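Local coordinates for protein Cel44C (Paenibacillus polymyxa, PDB 2YIH) that hydrolyses beta-1,4-glucans, xyloglucan among them, through the family 44 glycoside hydrolase region of a longer multidomain enzyme, at residues Q32-D37 with A388-L393; N39-R44 with L407-D412; D375-L380 with A403-Y408; N432-A437 with M452-D457. The protein carries 8 engineered substitutions. All blocks are in the same frame, centred on the assembly; numbering follows the deposited sequence.

Overall arrangement
After the N-terminal strand 9-22, laid down in the beta-sandwich domain, the chain enters the barrel. Residues 32-37 and 39-44 meet the chain some 350 residues later. Interaction 1 joins the loop after the first barrel strand to the end of the last strand, and interaction 2 joins the second strand's lead-in to the end of helix 399-409. These two long closures cross, and a salt bridge, Asp-33 to Arg-43, links them. Interaction 3 is a short closure between helices 367-382 and 399-409; it crosses interaction 1 and shares Leu-407 and Tyr-408 with interaction 2. Interaction 4, a sandwich hairpin, follows in series; its contacts with interaction 3 (Asp-375 with His-436 and Ser-434) join barrel to sandwich.

Interaction 1 (Q32-D37 with A388-L393); sequences QDLAGD and ANYWKL. With EDO (1,2-ethanediol), chain O.
Gln-32 and Lys-392 carry this contact, with Trp-391 beside them. Gln-32 OE1 accepts the backbone N-H of Lys-392 at 2.9 Å from N in an almost straight bond (177° at the hydrogen); the donor stands well above the carbonyl plane. The other branch of the amide goes to the indole: NE2 sits over the centre of the Trp-391 ring system, 3.3 Å from CE2, with the amide tilted 61° against the ring. A bend at chi2 (91°) turns CD out of the line of the chain toward residue 392. Where the two side chains cross, Gln-32 CB packs on Lys-392 CD at 3.4 Å, and Leu-34 CD2 lies 3.7 Å from Lys-392 CG and at the edge of the Tyr-390 ring. An alanine here in place of Gln-32 would probably leave the Lys-392 N-H without its acceptor and open a gap over the indole face.

Farther out, Lys-392 NZ donates to the carbonyl of Gly-396 and to a water, 2.8 Å from NZ, that in turn donates to Asp-33 O. Asp-33 itself pairs with Arg-43. Helix 399-409 backs Leu-34 and Tyr-390 through Val-401, while the Trp-391 side chain comes within about 6 Å of a bound glucose unit. Such joining of the loop after the first strand to the end of the eighth belongs to the closed ring of a TIM barrel.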
# COMPACT_ATOMS: atom_id res chain seq x y z
N GLN A 32 9.45 1.06 1.61
CA GLN A 32 10.90 0.90 1.47
C GLN A 32 11.21 0.26 0.15
O GLN A 32 10.55 -0.72 -0.23
CB GLN A 32 11.44 -0.02 2.58
CG GLN A 32 11.20 0.54 4.00
CD GLN A 32 9.89 0.07 4.59
OE1 GLN A 32 9.00 -0.42 3.89
NE2 GLN A 32 9.78 0.19 5.91
N ASP A 33 12.19 0.77 -0.59
CA ASP A 33 12.65 -0.01 -1.72
C ASP A 33 13.20 -1.37 -1.28
O ASP A 33 13.83 -1.47 -0.23
CB ASP A 33 13.72 0.76 -2.52
CG ASP A 33 13.17 2.04 -3.10
OD1 ASP A 33 12.05 2.00 -3.65
OD2 ASP A 33 13.89 3.04 -3.06
N LEU A 34 12.95 -2.41 -2.07
CA LEU A 34 13.44 -3.76 -1.74
C LEU A 34 14.76 -4.04 -2.47
O LEU A 34 15.69 -3.22 -2.39
CB LEU A 34 12.34 -4.82 -2.02
CG LEU A 34 11.04 -4.57 -1.23
CD1 LEU A 34 9.94 -5.61 -1.58
CD2 LEU A 34 11.28 -4.59 0.28
N ALA A 35 14.85 -5.14 -3.23
CA ALA A 35 16.12 -5.46 -3.89
C ALA A 35 16.45 -4.53 -5.04
O ALA A 35 17.63 -4.22 -5.28
CB ALA A 35 16.14 -6.91 -4.34
N GLY A 36 15.41 -4.02 -5.69
CA GLY A 36 15.61 -3.06 -6.78
C GLY A 36 15.30 -3.63 -8.14
O GLY A 36 15.32 -2.91 -9.14
N ASP A 37 15.02 -4.93 -8.20
CA ASP A 37 14.66 -5.55 -9.46
C ASP A 37 13.23 -6.09 -9.45
O ASP A 37 12.86 -6.99 -10.22
CB ASP A 37 15.67 -6.60 -9.89
CG ASP A 37 15.83 -7.73 -8.89
OD1 ASP A 37 15.29 -7.70 -7.77
OD2 ASP A 37 16.49 -8.72 -9.28
N ALA A 388 -1.27 0.03 -3.79
CA ALA A 388 -0.96 -0.73 -2.57
C ALA A 388 0.54 -0.72 -2.39
O ALA A 388 1.26 -0.91 -3.36
CB ALA A 388 -1.45 -2.21 -2.66
N ASN A 389 0.99 -0.54 -1.15
CA ASN A 389 2.42 -0.34 -0.86
C ASN A 389 2.84 -1.22 0.33
O ASN A 389 2.39 -1.04 1.46
CB ASN A 389 2.72 1.16 -0.56
CG ASN A 389 2.29 2.08 -1.67
OD1 ASN A 389 3.11 2.48 -2.56
ND2 ASN A 389 1.03 2.41 -1.68
N TYR A 390 3.62 -2.26 0.03
CA TYR A 390 4.19 -3.12 1.07
C TYR A 390 5.02 -2.29 2.07
O TYR A 390 5.62 -1.26 1.71
CB TYR A 390 5.10 -4.13 0.37
CG TYR A 390 5.89 -4.98 1.29
CD1 TYR A 390 5.27 -5.96 2.05
CD2 TYR A 390 7.27 -4.78 1.44
CE1 TYR A 390 5.99 -6.76 2.92
CE2 TYR A 390 8.03 -5.61 2.28
CZ TYR A 390 7.36 -6.57 3.05
OH TYR A 390 8.06 -7.38 3.90
N TRP A 391 4.97 -2.70 3.34
CA TRP A 391 5.83 -2.11 4.37
C TRP A 391 6.75 -3.19 4.97
O TRP A 391 6.28 -4.23 5.41
CB TRP A 391 4.95 -1.49 5.47
CG TRP A 391 5.79 -0.90 6.54
CD1 TRP A 391 6.29 -1.56 7.65
CD2 TRP A 391 6.25 0.44 6.62
NE1 TRP A 391 7.07 -0.68 8.39
CE2 TRP A 391 7.06 0.55 7.78
CE3 TRP A 391 6.09 1.57 5.81
CZ2 TRP A 391 7.68 1.76 8.17
CZ3 TRP A 391 6.70 2.78 6.20
CH2 TRP A 391 7.52 2.85 7.33
N LYS A 392 8.05 -2.92 5.05
CA LYS A 392 8.98 -3.87 5.67
C LYS A 392 8.86 -3.88 7.21
O LYS A 392 9.36 -2.95 7.88
CB LYS A 392 10.42 -3.50 5.30
CG LYS A 392 10.76 -3.58 3.81
CD LYS A 392 12.25 -3.17 3.62
CE LYS A 392 13.20 -4.31 4.03
NZ LYS A 392 14.66 -3.91 3.80
N LEU A 393 8.28 -4.95 7.76
CA LEU A 393 8.24 -5.14 9.21
C LEU A 393 9.55 -5.71 9.73
O LEU A 393 9.83 -5.63 10.93
CB LEU A 393 7.08 -6.06 9.61
CG LEU A 393 5.70 -5.50 9.29
CD1 LEU A 393 4.65 -6.60 9.56
CD2 LEU A 393 5.39 -4.22 10.07
C1 EDO O . 18.72 -2.05 5.11
O1 EDO O . 19.58 -3.18 5.19
C2 EDO O . 17.29 -2.54 4.92
O2 EDO O . 16.68 -2.66 6.21
O HOH W 1 15.37 -3.29 1.21

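Interaction 2 (N39-R44 with L407-D412); sequences NMAARR and LYRNYD. With SO4 (sulfate ion), chain E.
The backbone oxygen of Asn-39 is gripped by two nitrogens of one arginine: Arg-409 NE donates to Asn-39 O at 2.9 Å, and Arg-409 NH2 to the same oxygen at 3.1 Å. Both bonds lie in the guanidinium plane, a side-on hold. In the TIM barrel this fastens the lead-in to the second strand, 42-45, to the last turn of helix 399-409, which follows the eighth strand.

A return bond runs the other way. Asn-39 ND2 donates to the carbonyl oxygen Arg-409 O at 3.0 Å, in the carbonyl plane and on a lone pair. Asn-39 has CG anti to its backbone N (chi1 -173°), which carries CG toward the helix end; held there by the bond to Arg-409 O, the amide lies nearly parallel to the guanidinium, the planes 17° apart, with ND2 over one face. The alkyl chain of Arg-409 folds at chi2 and chi3, and Ala-41 CB packs obliquely against NH2. Close by, Asn-410 ND2 holds Asp-37 O, and Asn-410 OD1 takes the backbone N-H of Asn-415.

The remaining guanidinium edge holds a sulfate ion, probably from the crystallisation liquor: NH1 of Arg-409 reaches sulfate O2 at 2.7 Å, and NH2 reaches sulfate O3 at 2.7 Å.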
# COMPACT_ATOMS: atom_id res chain seq x y z
N ASN A 39 10.69 -4.24 -10.28
CA ASN A 39 9.93 -3.48 -11.31
C ASN A 39 8.59 -2.94 -10.77
O ASN A 39 7.50 -3.23 -11.28
CB ASN A 39 9.71 -4.38 -12.54
CG ASN A 39 9.08 -3.64 -13.72
OD1 ASN A 39 9.30 -2.42 -13.88
ND2 ASN A 39 8.29 -4.35 -14.52
N MET A 40 8.68 -2.28 -9.62
CA MET A 40 7.55 -1.61 -8.98
C MET A 40 6.99 -0.54 -9.92
O MET A 40 7.73 0.02 -10.72
CB MET A 40 8.03 -0.92 -7.69
CG MET A 40 8.48 -1.93 -6.62
SD MET A 40 7.08 -2.80 -5.87
CE MET A 40 8.01 -3.89 -4.77
N ALA A 41 5.71 -0.21 -9.75
CA ALA A 41 5.07 0.91 -10.47
C ALA A 41 4.71 2.08 -9.56
O ALA A 41 4.31 3.15 -10.03
CB ALA A 41 3.77 0.40 -11.28
N ALA A 42 4.85 1.88 -8.25
CA ALA A 42 4.46 2.94 -7.31
C ALA A 42 5.37 2.94 -6.09
O ALA A 42 5.69 1.89 -5.56
CB ALA A 42 2.98 2.76 -6.86
N ARG A 43 5.77 4.12 -5.65
CA ARG A 43 6.60 4.27 -4.44
C ARG A 43 5.96 5.27 -3.51
O ARG A 43 5.44 6.30 -3.98
CB ARG A 43 8.03 4.72 -4.85
CG ARG A 43 8.73 3.61 -5.67
CD ARG A 43 10.11 4.05 -6.20
NE ARG A 43 11.10 4.25 -5.14
CZ ARG A 43 11.67 5.42 -4.86
NH1 ARG A 43 11.23 6.54 -5.44
NH2 ARG A 43 12.64 5.49 -3.98
N ARG A 44 6.01 5.02 -2.20
CA ARG A 44 5.40 5.92 -1.21
C ARG A 44 6.49 6.40 -0.26
O ARG A 44 7.30 5.60 0.21
CB ARG A 44 4.36 5.16 -0.38
CG ARG A 44 3.83 5.93 0.86
CD ARG A 44 2.62 5.18 1.38
NE ARG A 44 2.01 5.84 2.56
CZ ARG A 44 2.25 5.50 3.82
NH1 ARG A 44 3.23 4.64 4.13
NH2 ARG A 44 1.53 6.08 4.80
N LEU A 407 7.73 -12.37 -9.31
CA LEU A 407 6.91 -13.34 -10.05
C LEU A 407 5.85 -12.65 -10.92
O LEU A 407 5.55 -13.11 -12.06
CB LEU A 407 6.30 -14.41 -9.12
CG LEU A 407 5.69 -15.61 -9.86
CD1 LEU A 407 6.79 -16.49 -10.42
CD2 LEU A 407 4.82 -16.42 -8.88
N TYR A 408 5.31 -11.53 -10.41
CA TYR A 408 4.35 -10.71 -11.18
C TYR A 408 5.00 -9.73 -12.16
O TYR A 408 4.38 -9.40 -13.19
CB TYR A 408 3.44 -9.91 -10.22
CG TYR A 408 2.27 -10.72 -9.70
CD1 TYR A 408 2.44 -11.65 -8.68
CD2 TYR A 408 1.03 -10.66 -10.33
CE1 TYR A 408 1.40 -12.42 -8.23
CE2 TYR A 408 -0.06 -11.42 -9.85
CZ TYR A 408 0.15 -12.32 -8.84
OH TYR A 408 -0.89 -13.10 -8.35
N ARG A 409 6.20 -9.21 -11.83
CA ARG A 409 6.67 -8.00 -12.49
C ARG A 409 8.06 -8.11 -13.11
O ARG A 409 8.48 -7.23 -13.84
CB ARG A 409 6.60 -6.80 -11.54
CG ARG A 409 5.19 -6.48 -11.08
CD ARG A 409 4.41 -5.68 -12.14
NE ARG A 409 5.06 -4.38 -12.35
CZ ARG A 409 4.67 -3.48 -13.25
NH1 ARG A 409 3.60 -3.73 -14.02
NH2 ARG A 409 5.35 -2.33 -13.37
N ASN A 410 8.76 -9.22 -12.85
CA ASN A 410 10.07 -9.41 -13.48
C ASN A 410 10.42 -10.88 -13.41
O ASN A 410 11.37 -11.28 -12.72
CB ASN A 410 11.16 -8.58 -12.76
CG ASN A 410 12.53 -8.78 -13.37
OD1 ASN A 410 12.66 -9.27 -14.51
ND2 ASN A 410 13.57 -8.45 -12.59
N TYR A 411 9.59 -11.69 -14.06
CA TYR A 411 9.66 -13.13 -13.84
C TYR A 411 10.82 -13.76 -14.61
O TYR A 411 11.30 -14.86 -14.27
CB TYR A 411 8.32 -13.82 -14.15
CG TYR A 411 7.78 -13.60 -15.55
CD1 TYR A 411 8.27 -14.33 -16.63
CD2 TYR A 411 6.75 -12.70 -15.78
CE1 TYR A 411 7.74 -14.14 -17.91
CE2 TYR A 411 6.22 -12.51 -17.04
CZ TYR A 411 6.72 -13.22 -18.10
OH TYR A 411 6.18 -13.02 -19.36
N ASP A 412 11.29 -13.03 -15.61
CA ASP A 412 12.30 -13.55 -16.52
C ASP A 412 13.63 -12.81 -16.47
O ASP A 412 14.50 -13.07 -17.30
CB ASP A 412 11.74 -13.59 -17.94
CG ASP A 412 11.40 -12.20 -18.48
OD1 ASP A 412 11.50 -11.19 -17.73
OD2 ASP A 412 11.05 -12.14 -19.68
S SO4 E . 3.33 -0.71 -16.10
O1 SO4 E . 3.92 -0.76 -17.43
O2 SO4 E . 2.64 -1.97 -15.86
O3 SO4 E . 4.39 -0.45 -15.12
O4 SO4 E . 2.40 0.43 -16.08

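Interaction 3 (D375-L380 with A403-Y408); sequences DVLGIL and AAYKLY
Leu-377 is set between two tyrosine rings, and the contact is mainly CH-pi. Its CB lies over the centre of the Tyr-408 ring, 4.1 Å from the centroid and 12° off the ring normal. Its CD1 lies over one face of Tyr-405, also 4.1 Å from that centroid but displaced toward the rim. Chi1 of Leu-377 (-62°) sets CG anti to the carbonyl carbon.

Apolar packing adds to this. Leu-377 CD2 touches Tyr-405 CE1 at 3.7 Å, and Leu-377 CD1 meets Tyr-408 CD1 at 4.0 Å. The same CD1 makes a plain van der Waals approach to the carbonyl oxygen of Ala-404, at 3.9 Å.

The polar part is small. Tyr-408 OH comes 3.3 Å from Gly-378 N, but the angle is too poor for a hydrogen bond; the hydroxyl bonds instead to Thr-374 O, one turn back on helix 367-382. Gly-378 matters sterically, because a side chain there would run into that hydroxyl. An alanine in place of Tyr-408 would probably leave Thr-374 O without its hydroxyl partner and uncover the CB of Leu-377.

The axes of 375-380 and 403-408 approach to 10.1 Å, inclined at 50°; they belong to helices 367-382 and 399-409, which follow the seventh and eighth barrel strands. Tyr-359 of strand 353-359 backs Leu-377 and Tyr-405 on the barrel side, Phe-418 meets the Tyr-408 ring edge-to-face, and Val-450 of strand 446-453 in the sandwich sheet touches Leu-407 and Tyr-408.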
# COMPACT_ATOMS: atom_id res chain seq x y z
N ASP A 375 -0.55 -14.38 -3.57
CA ASP A 375 -2.02 -14.40 -3.60
C ASP A 375 -2.54 -12.93 -3.48
O ASP A 375 -3.38 -12.49 -4.24
CB ASP A 375 -2.58 -15.30 -2.48
CG ASP A 375 -4.04 -15.70 -2.72
OD1 ASP A 375 -4.57 -15.40 -3.80
OD2 ASP A 375 -4.66 -16.27 -1.79
N VAL A 376 -1.98 -12.19 -2.53
CA VAL A 376 -2.43 -10.81 -2.26
C VAL A 376 -2.29 -9.94 -3.50
O VAL A 376 -3.20 -9.22 -3.84
CB VAL A 376 -1.65 -10.18 -1.05
CG1 VAL A 376 -1.90 -8.61 -0.96
CG2 VAL A 376 -2.05 -10.89 0.29
N LEU A 377 -1.18 -10.04 -4.24
CA LEU A 377 -1.08 -9.16 -5.41
C LEU A 377 -2.16 -9.48 -6.45
O LEU A 377 -2.70 -8.57 -7.08
CB LEU A 377 0.32 -9.23 -6.05
CG LEU A 377 1.45 -8.76 -5.10
CD1 LEU A 377 2.85 -9.03 -5.73
CD2 LEU A 377 1.27 -7.23 -4.84
N GLY A 378 -2.47 -10.77 -6.63
CA GLY A 378 -3.58 -11.18 -7.55
C GLY A 378 -4.92 -10.61 -7.07
O GLY A 378 -5.73 -10.09 -7.86
N ILE A 379 -5.16 -10.76 -5.78
CA ILE A 379 -6.39 -10.32 -5.16
C ILE A 379 -6.56 -8.80 -5.29
O ILE A 379 -7.62 -8.33 -5.69
CB ILE A 379 -6.44 -10.74 -3.68
CG1 ILE A 379 -6.53 -12.28 -3.55
CG2 ILE A 379 -7.58 -10.02 -2.93
CD1 ILE A 379 -6.19 -12.79 -2.14
N LEU A 380 -5.52 -8.03 -4.92
CA LEU A 380 -5.65 -6.59 -5.01
C LEU A 380 -5.94 -6.18 -6.42
O LEU A 380 -6.72 -5.24 -6.67
CB LEU A 380 -4.37 -5.89 -4.54
CG LEU A 380 -4.05 -6.12 -3.07
CD1 LEU A 380 -2.58 -5.63 -2.81
CD2 LEU A 380 -5.05 -5.42 -2.14
N ALA A 403 10.44 -12.01 -3.99
CA ALA A 403 10.09 -13.09 -4.95
C ALA A 403 8.67 -12.95 -5.51
O ALA A 403 8.46 -13.04 -6.70
CB ALA A 403 10.25 -14.51 -4.31
N ALA A 404 7.73 -12.65 -4.63
CA ALA A 404 6.32 -12.49 -5.04
C ALA A 404 6.18 -11.35 -6.04
O ALA A 404 5.51 -11.51 -7.07
CB ALA A 404 5.40 -12.27 -3.82
N TYR A 405 6.80 -10.20 -5.74
CA TYR A 405 6.74 -9.09 -6.71
C TYR A 405 7.38 -9.49 -8.04
O TYR A 405 6.84 -9.18 -9.10
CB TYR A 405 7.39 -7.78 -6.20
CG TYR A 405 6.51 -7.06 -5.20
CD1 TYR A 405 5.45 -6.24 -5.62
CD2 TYR A 405 6.73 -7.23 -3.83
CE1 TYR A 405 4.61 -5.61 -4.69
CE2 TYR A 405 5.91 -6.59 -2.89
CZ TYR A 405 4.84 -5.79 -3.33
OH TYR A 405 3.98 -5.22 -2.44
N LYS A 406 8.55 -10.09 -7.97
CA LYS A 406 9.26 -10.46 -9.21
C LYS A 406 8.44 -11.47 -9.99
O LYS A 406 8.44 -11.44 -11.21
CB LYS A 406 10.66 -11.01 -8.90
CG LYS A 406 11.56 -9.88 -8.41
CD LYS A 406 12.84 -10.37 -7.70
CE LYS A 406 13.76 -11.09 -8.66
NZ LYS A 406 14.83 -11.84 -7.91
N LEU A 407 7.73 -12.37 -9.31
CA LEU A 407 6.91 -13.34 -10.05
C LEU A 407 5.85 -12.65 -10.92
O LEU A 407 5.55 -13.11 -12.06
CB LEU A 407 6.30 -14.41 -9.12
CG LEU A 407 5.69 -15.61 -9.86
CD1 LEU A 407 6.79 -16.49 -10.42
CD2 LEU A 407 4.82 -16.42 -8.88
N TYR A 408 5.31 -11.53 -10.41
CA TYR A 408 4.35 -10.71 -11.18
C TYR A 408 5.00 -9.73 -12.16
O TYR A 408 4.38 -9.40 -13.19
CB TYR A 408 3.44 -9.91 -10.22
CG TYR A 408 2.27 -10.72 -9.70
CD1 TYR A 408 2.44 -11.65 -8.68
CD2 TYR A 408 1.03 -10.66 -10.33
CE1 TYR A 408 1.40 -12.42 -8.23
CE2 TYR A 408 -0.06 -11.42 -9.85
CZ TYR A 408 0.15 -12.32 -8.84
OH TYR A 408 -0.89 -13.10 -8.35

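Interaction 4 (N432-A437 with M452-D457); sequences NSSVHA and MNKSMD
A beta hairpin, strands 433-439 and 446-453 of the sandwich domain, has its open end here, where the two strands run antiparallel and then part. Ser-434 and Met-452 form a hydrogen-bonded pair: Met-452 N donates to Ser-434 O at 3.0 Å, and Ser-434 N donates to Met-452 O at 3.3 Å. Ser-433 and Asn-453 are the non-hydrogen-bonded pair beside it, where Ser-433 CA approaches Met-452 O in a CA-H...O contact of 3.2 Å. Beyond the strand end, Lys-454 N still reaches Asn-432 O at 2.9 Å.

On the face carrying Ser-434 and Met-452, Met-452 CG sits between the backbone N and the carbonyl carbon (chi1 67°), and the chain bends again at chi2 and chi3. SD and CE of Met-452 each come to 3.9 Å from Ser-434 CB, while CE meets His-436 CD2 at 4.1 Å. Lys-454 NZ is hydrogen-bonded to Ile-430 O, a tentative reading because the lysine is modelled in two conformers. Toward the exit of the hairpin, Asn-453 OD1 accepts Ser-455 N at 2.8 Å, an Asx turn that bends the chain away, while ND2 of the same residue holds Val-505 O and Ser-458 O.

His-436 NE2 is hydrogen-bonded to Asp-375 of barrel helix 367-382 and ND1 to Lys-382, and the ring is probably neutral. Across the contact itself, then, main-chain bonds hold the hairpin end together, and the side chains add mostly van der Waals packing, with Met-452 laid against Ser-434 and His-436.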
# COMPACT_ATOMS: atom_id res chain seq x y z
N ASN A 432 -6.35 -25.07 -0.69
CA ASN A 432 -5.02 -25.51 -1.06
C ASN A 432 -4.42 -24.78 -2.24
O ASN A 432 -3.21 -24.86 -2.44
CB ASN A 432 -5.01 -27.03 -1.32
CG ASN A 432 -5.21 -27.80 -0.05
OD1 ASN A 432 -4.42 -27.64 0.89
ND2 ASN A 432 -6.33 -28.52 0.06
N SER A 433 -5.25 -24.08 -3.02
CA SER A 433 -4.70 -23.36 -4.19
C SER A 433 -5.25 -21.94 -4.26
O SER A 433 -6.29 -21.63 -3.66
CB SER A 433 -5.04 -24.07 -5.51
OG SER A 433 -6.43 -23.91 -5.83
N SER A 434 -4.53 -21.09 -5.00
CA SER A 434 -5.10 -19.84 -5.49
C SER A 434 -4.59 -19.65 -6.90
O SER A 434 -3.52 -20.18 -7.28
CB SER A 434 -4.63 -18.67 -4.63
OG SER A 434 -5.21 -18.77 -3.34
N VAL A 435 -5.32 -18.88 -7.70
CA VAL A 435 -4.95 -18.71 -9.10
C VAL A 435 -5.50 -17.38 -9.64
O VAL A 435 -6.61 -16.95 -9.29
CB VAL A 435 -5.49 -19.90 -9.96
CG1 VAL A 435 -7.02 -20.01 -9.78
CG2 VAL A 435 -5.08 -19.71 -11.44
N HIS A 436 -4.66 -16.70 -10.40
CA HIS A 436 -5.01 -15.40 -10.97
C HIS A 436 -4.59 -15.37 -12.42
O HIS A 436 -3.50 -15.81 -12.76
CB HIS A 436 -4.25 -14.34 -10.21
CG HIS A 436 -4.56 -14.35 -8.74
ND1 HIS A 436 -5.78 -13.95 -8.24
CD2 HIS A 436 -3.81 -14.73 -7.68
CE1 HIS A 436 -5.77 -14.10 -6.92
NE2 HIS A 436 -4.58 -14.57 -6.56
N ALA A 437 -5.46 -14.83 -13.28
CA ALA A 437 -5.20 -14.85 -14.71
C ALA A 437 -5.26 -13.45 -15.29
O ALA A 437 -5.96 -12.59 -14.77
CB ALA A 437 -6.24 -15.76 -15.44
N MET A 452 -0.66 -21.12 -7.30
CA MET A 452 0.14 -21.51 -6.13
C MET A 452 -0.48 -22.64 -5.35
O MET A 452 -1.71 -22.76 -5.29
CB MET A 452 0.40 -20.30 -5.23
CG MET A 452 -0.86 -19.74 -4.54
SD MET A 452 -0.84 -17.94 -4.38
CE MET A 452 -1.18 -17.49 -6.10
N ASN A 453 0.38 -23.47 -4.74
CA ASN A 453 -0.03 -24.51 -3.82
C ASN A 453 0.36 -24.13 -2.39
O ASN A 453 1.57 -24.03 -2.07
CB ASN A 453 0.66 -25.83 -4.23
CG ASN A 453 0.15 -27.03 -3.43
OD1 ASN A 453 -0.49 -26.89 -2.40
ND2 ASN A 453 0.54 -28.22 -3.88
N LYS A 454 -0.66 -23.91 -1.55
CA LYS A 454 -0.50 -23.50 -0.15
C LYS A 454 -0.35 -24.71 0.79
O LYS A 454 -0.09 -24.55 1.99
CB LYS A 454 -1.72 -22.68 0.30
CG LYS A 454 -1.89 -21.35 -0.47
CD LYS A 454 -3.18 -20.63 -0.08
CE LYS A 454 -4.36 -21.13 -0.90
NZ LYS A 454 -5.62 -20.53 -0.41
N SER A 455 -0.56 -25.92 0.26
CA SER A 455 -0.37 -27.12 1.10
C SER A 455 1.08 -27.24 1.52
O SER A 455 2.00 -27.04 0.72
CB SER A 455 -0.75 -28.40 0.37
OG SER A 455 -0.45 -29.53 1.22
N MET A 456 1.28 -27.60 2.79
CA MET A 456 2.64 -27.80 3.27
C MET A 456 3.16 -29.18 2.91
O MET A 456 4.37 -29.41 2.93
CB MET A 456 2.73 -27.59 4.78
CG MET A 456 2.48 -26.16 5.20
SD MET A 456 3.02 -25.89 6.89
CE MET A 456 4.79 -25.87 6.64
N ASP A 457 2.26 -30.10 2.54
CA ASP A 457 2.54 -31.55 2.48
C ASP A 457 2.28 -32.19 1.10
O ASP A 457 2.88 -33.22 0.75
CB ASP A 457 1.65 -32.29 3.48
CG ASP A 457 1.81 -31.79 4.89
OD1 ASP A 457 2.96 -31.68 5.35
OD2 ASP A 457 0.78 -31.54 5.55
O HOH W 2 -7.88 -19.04 -2.29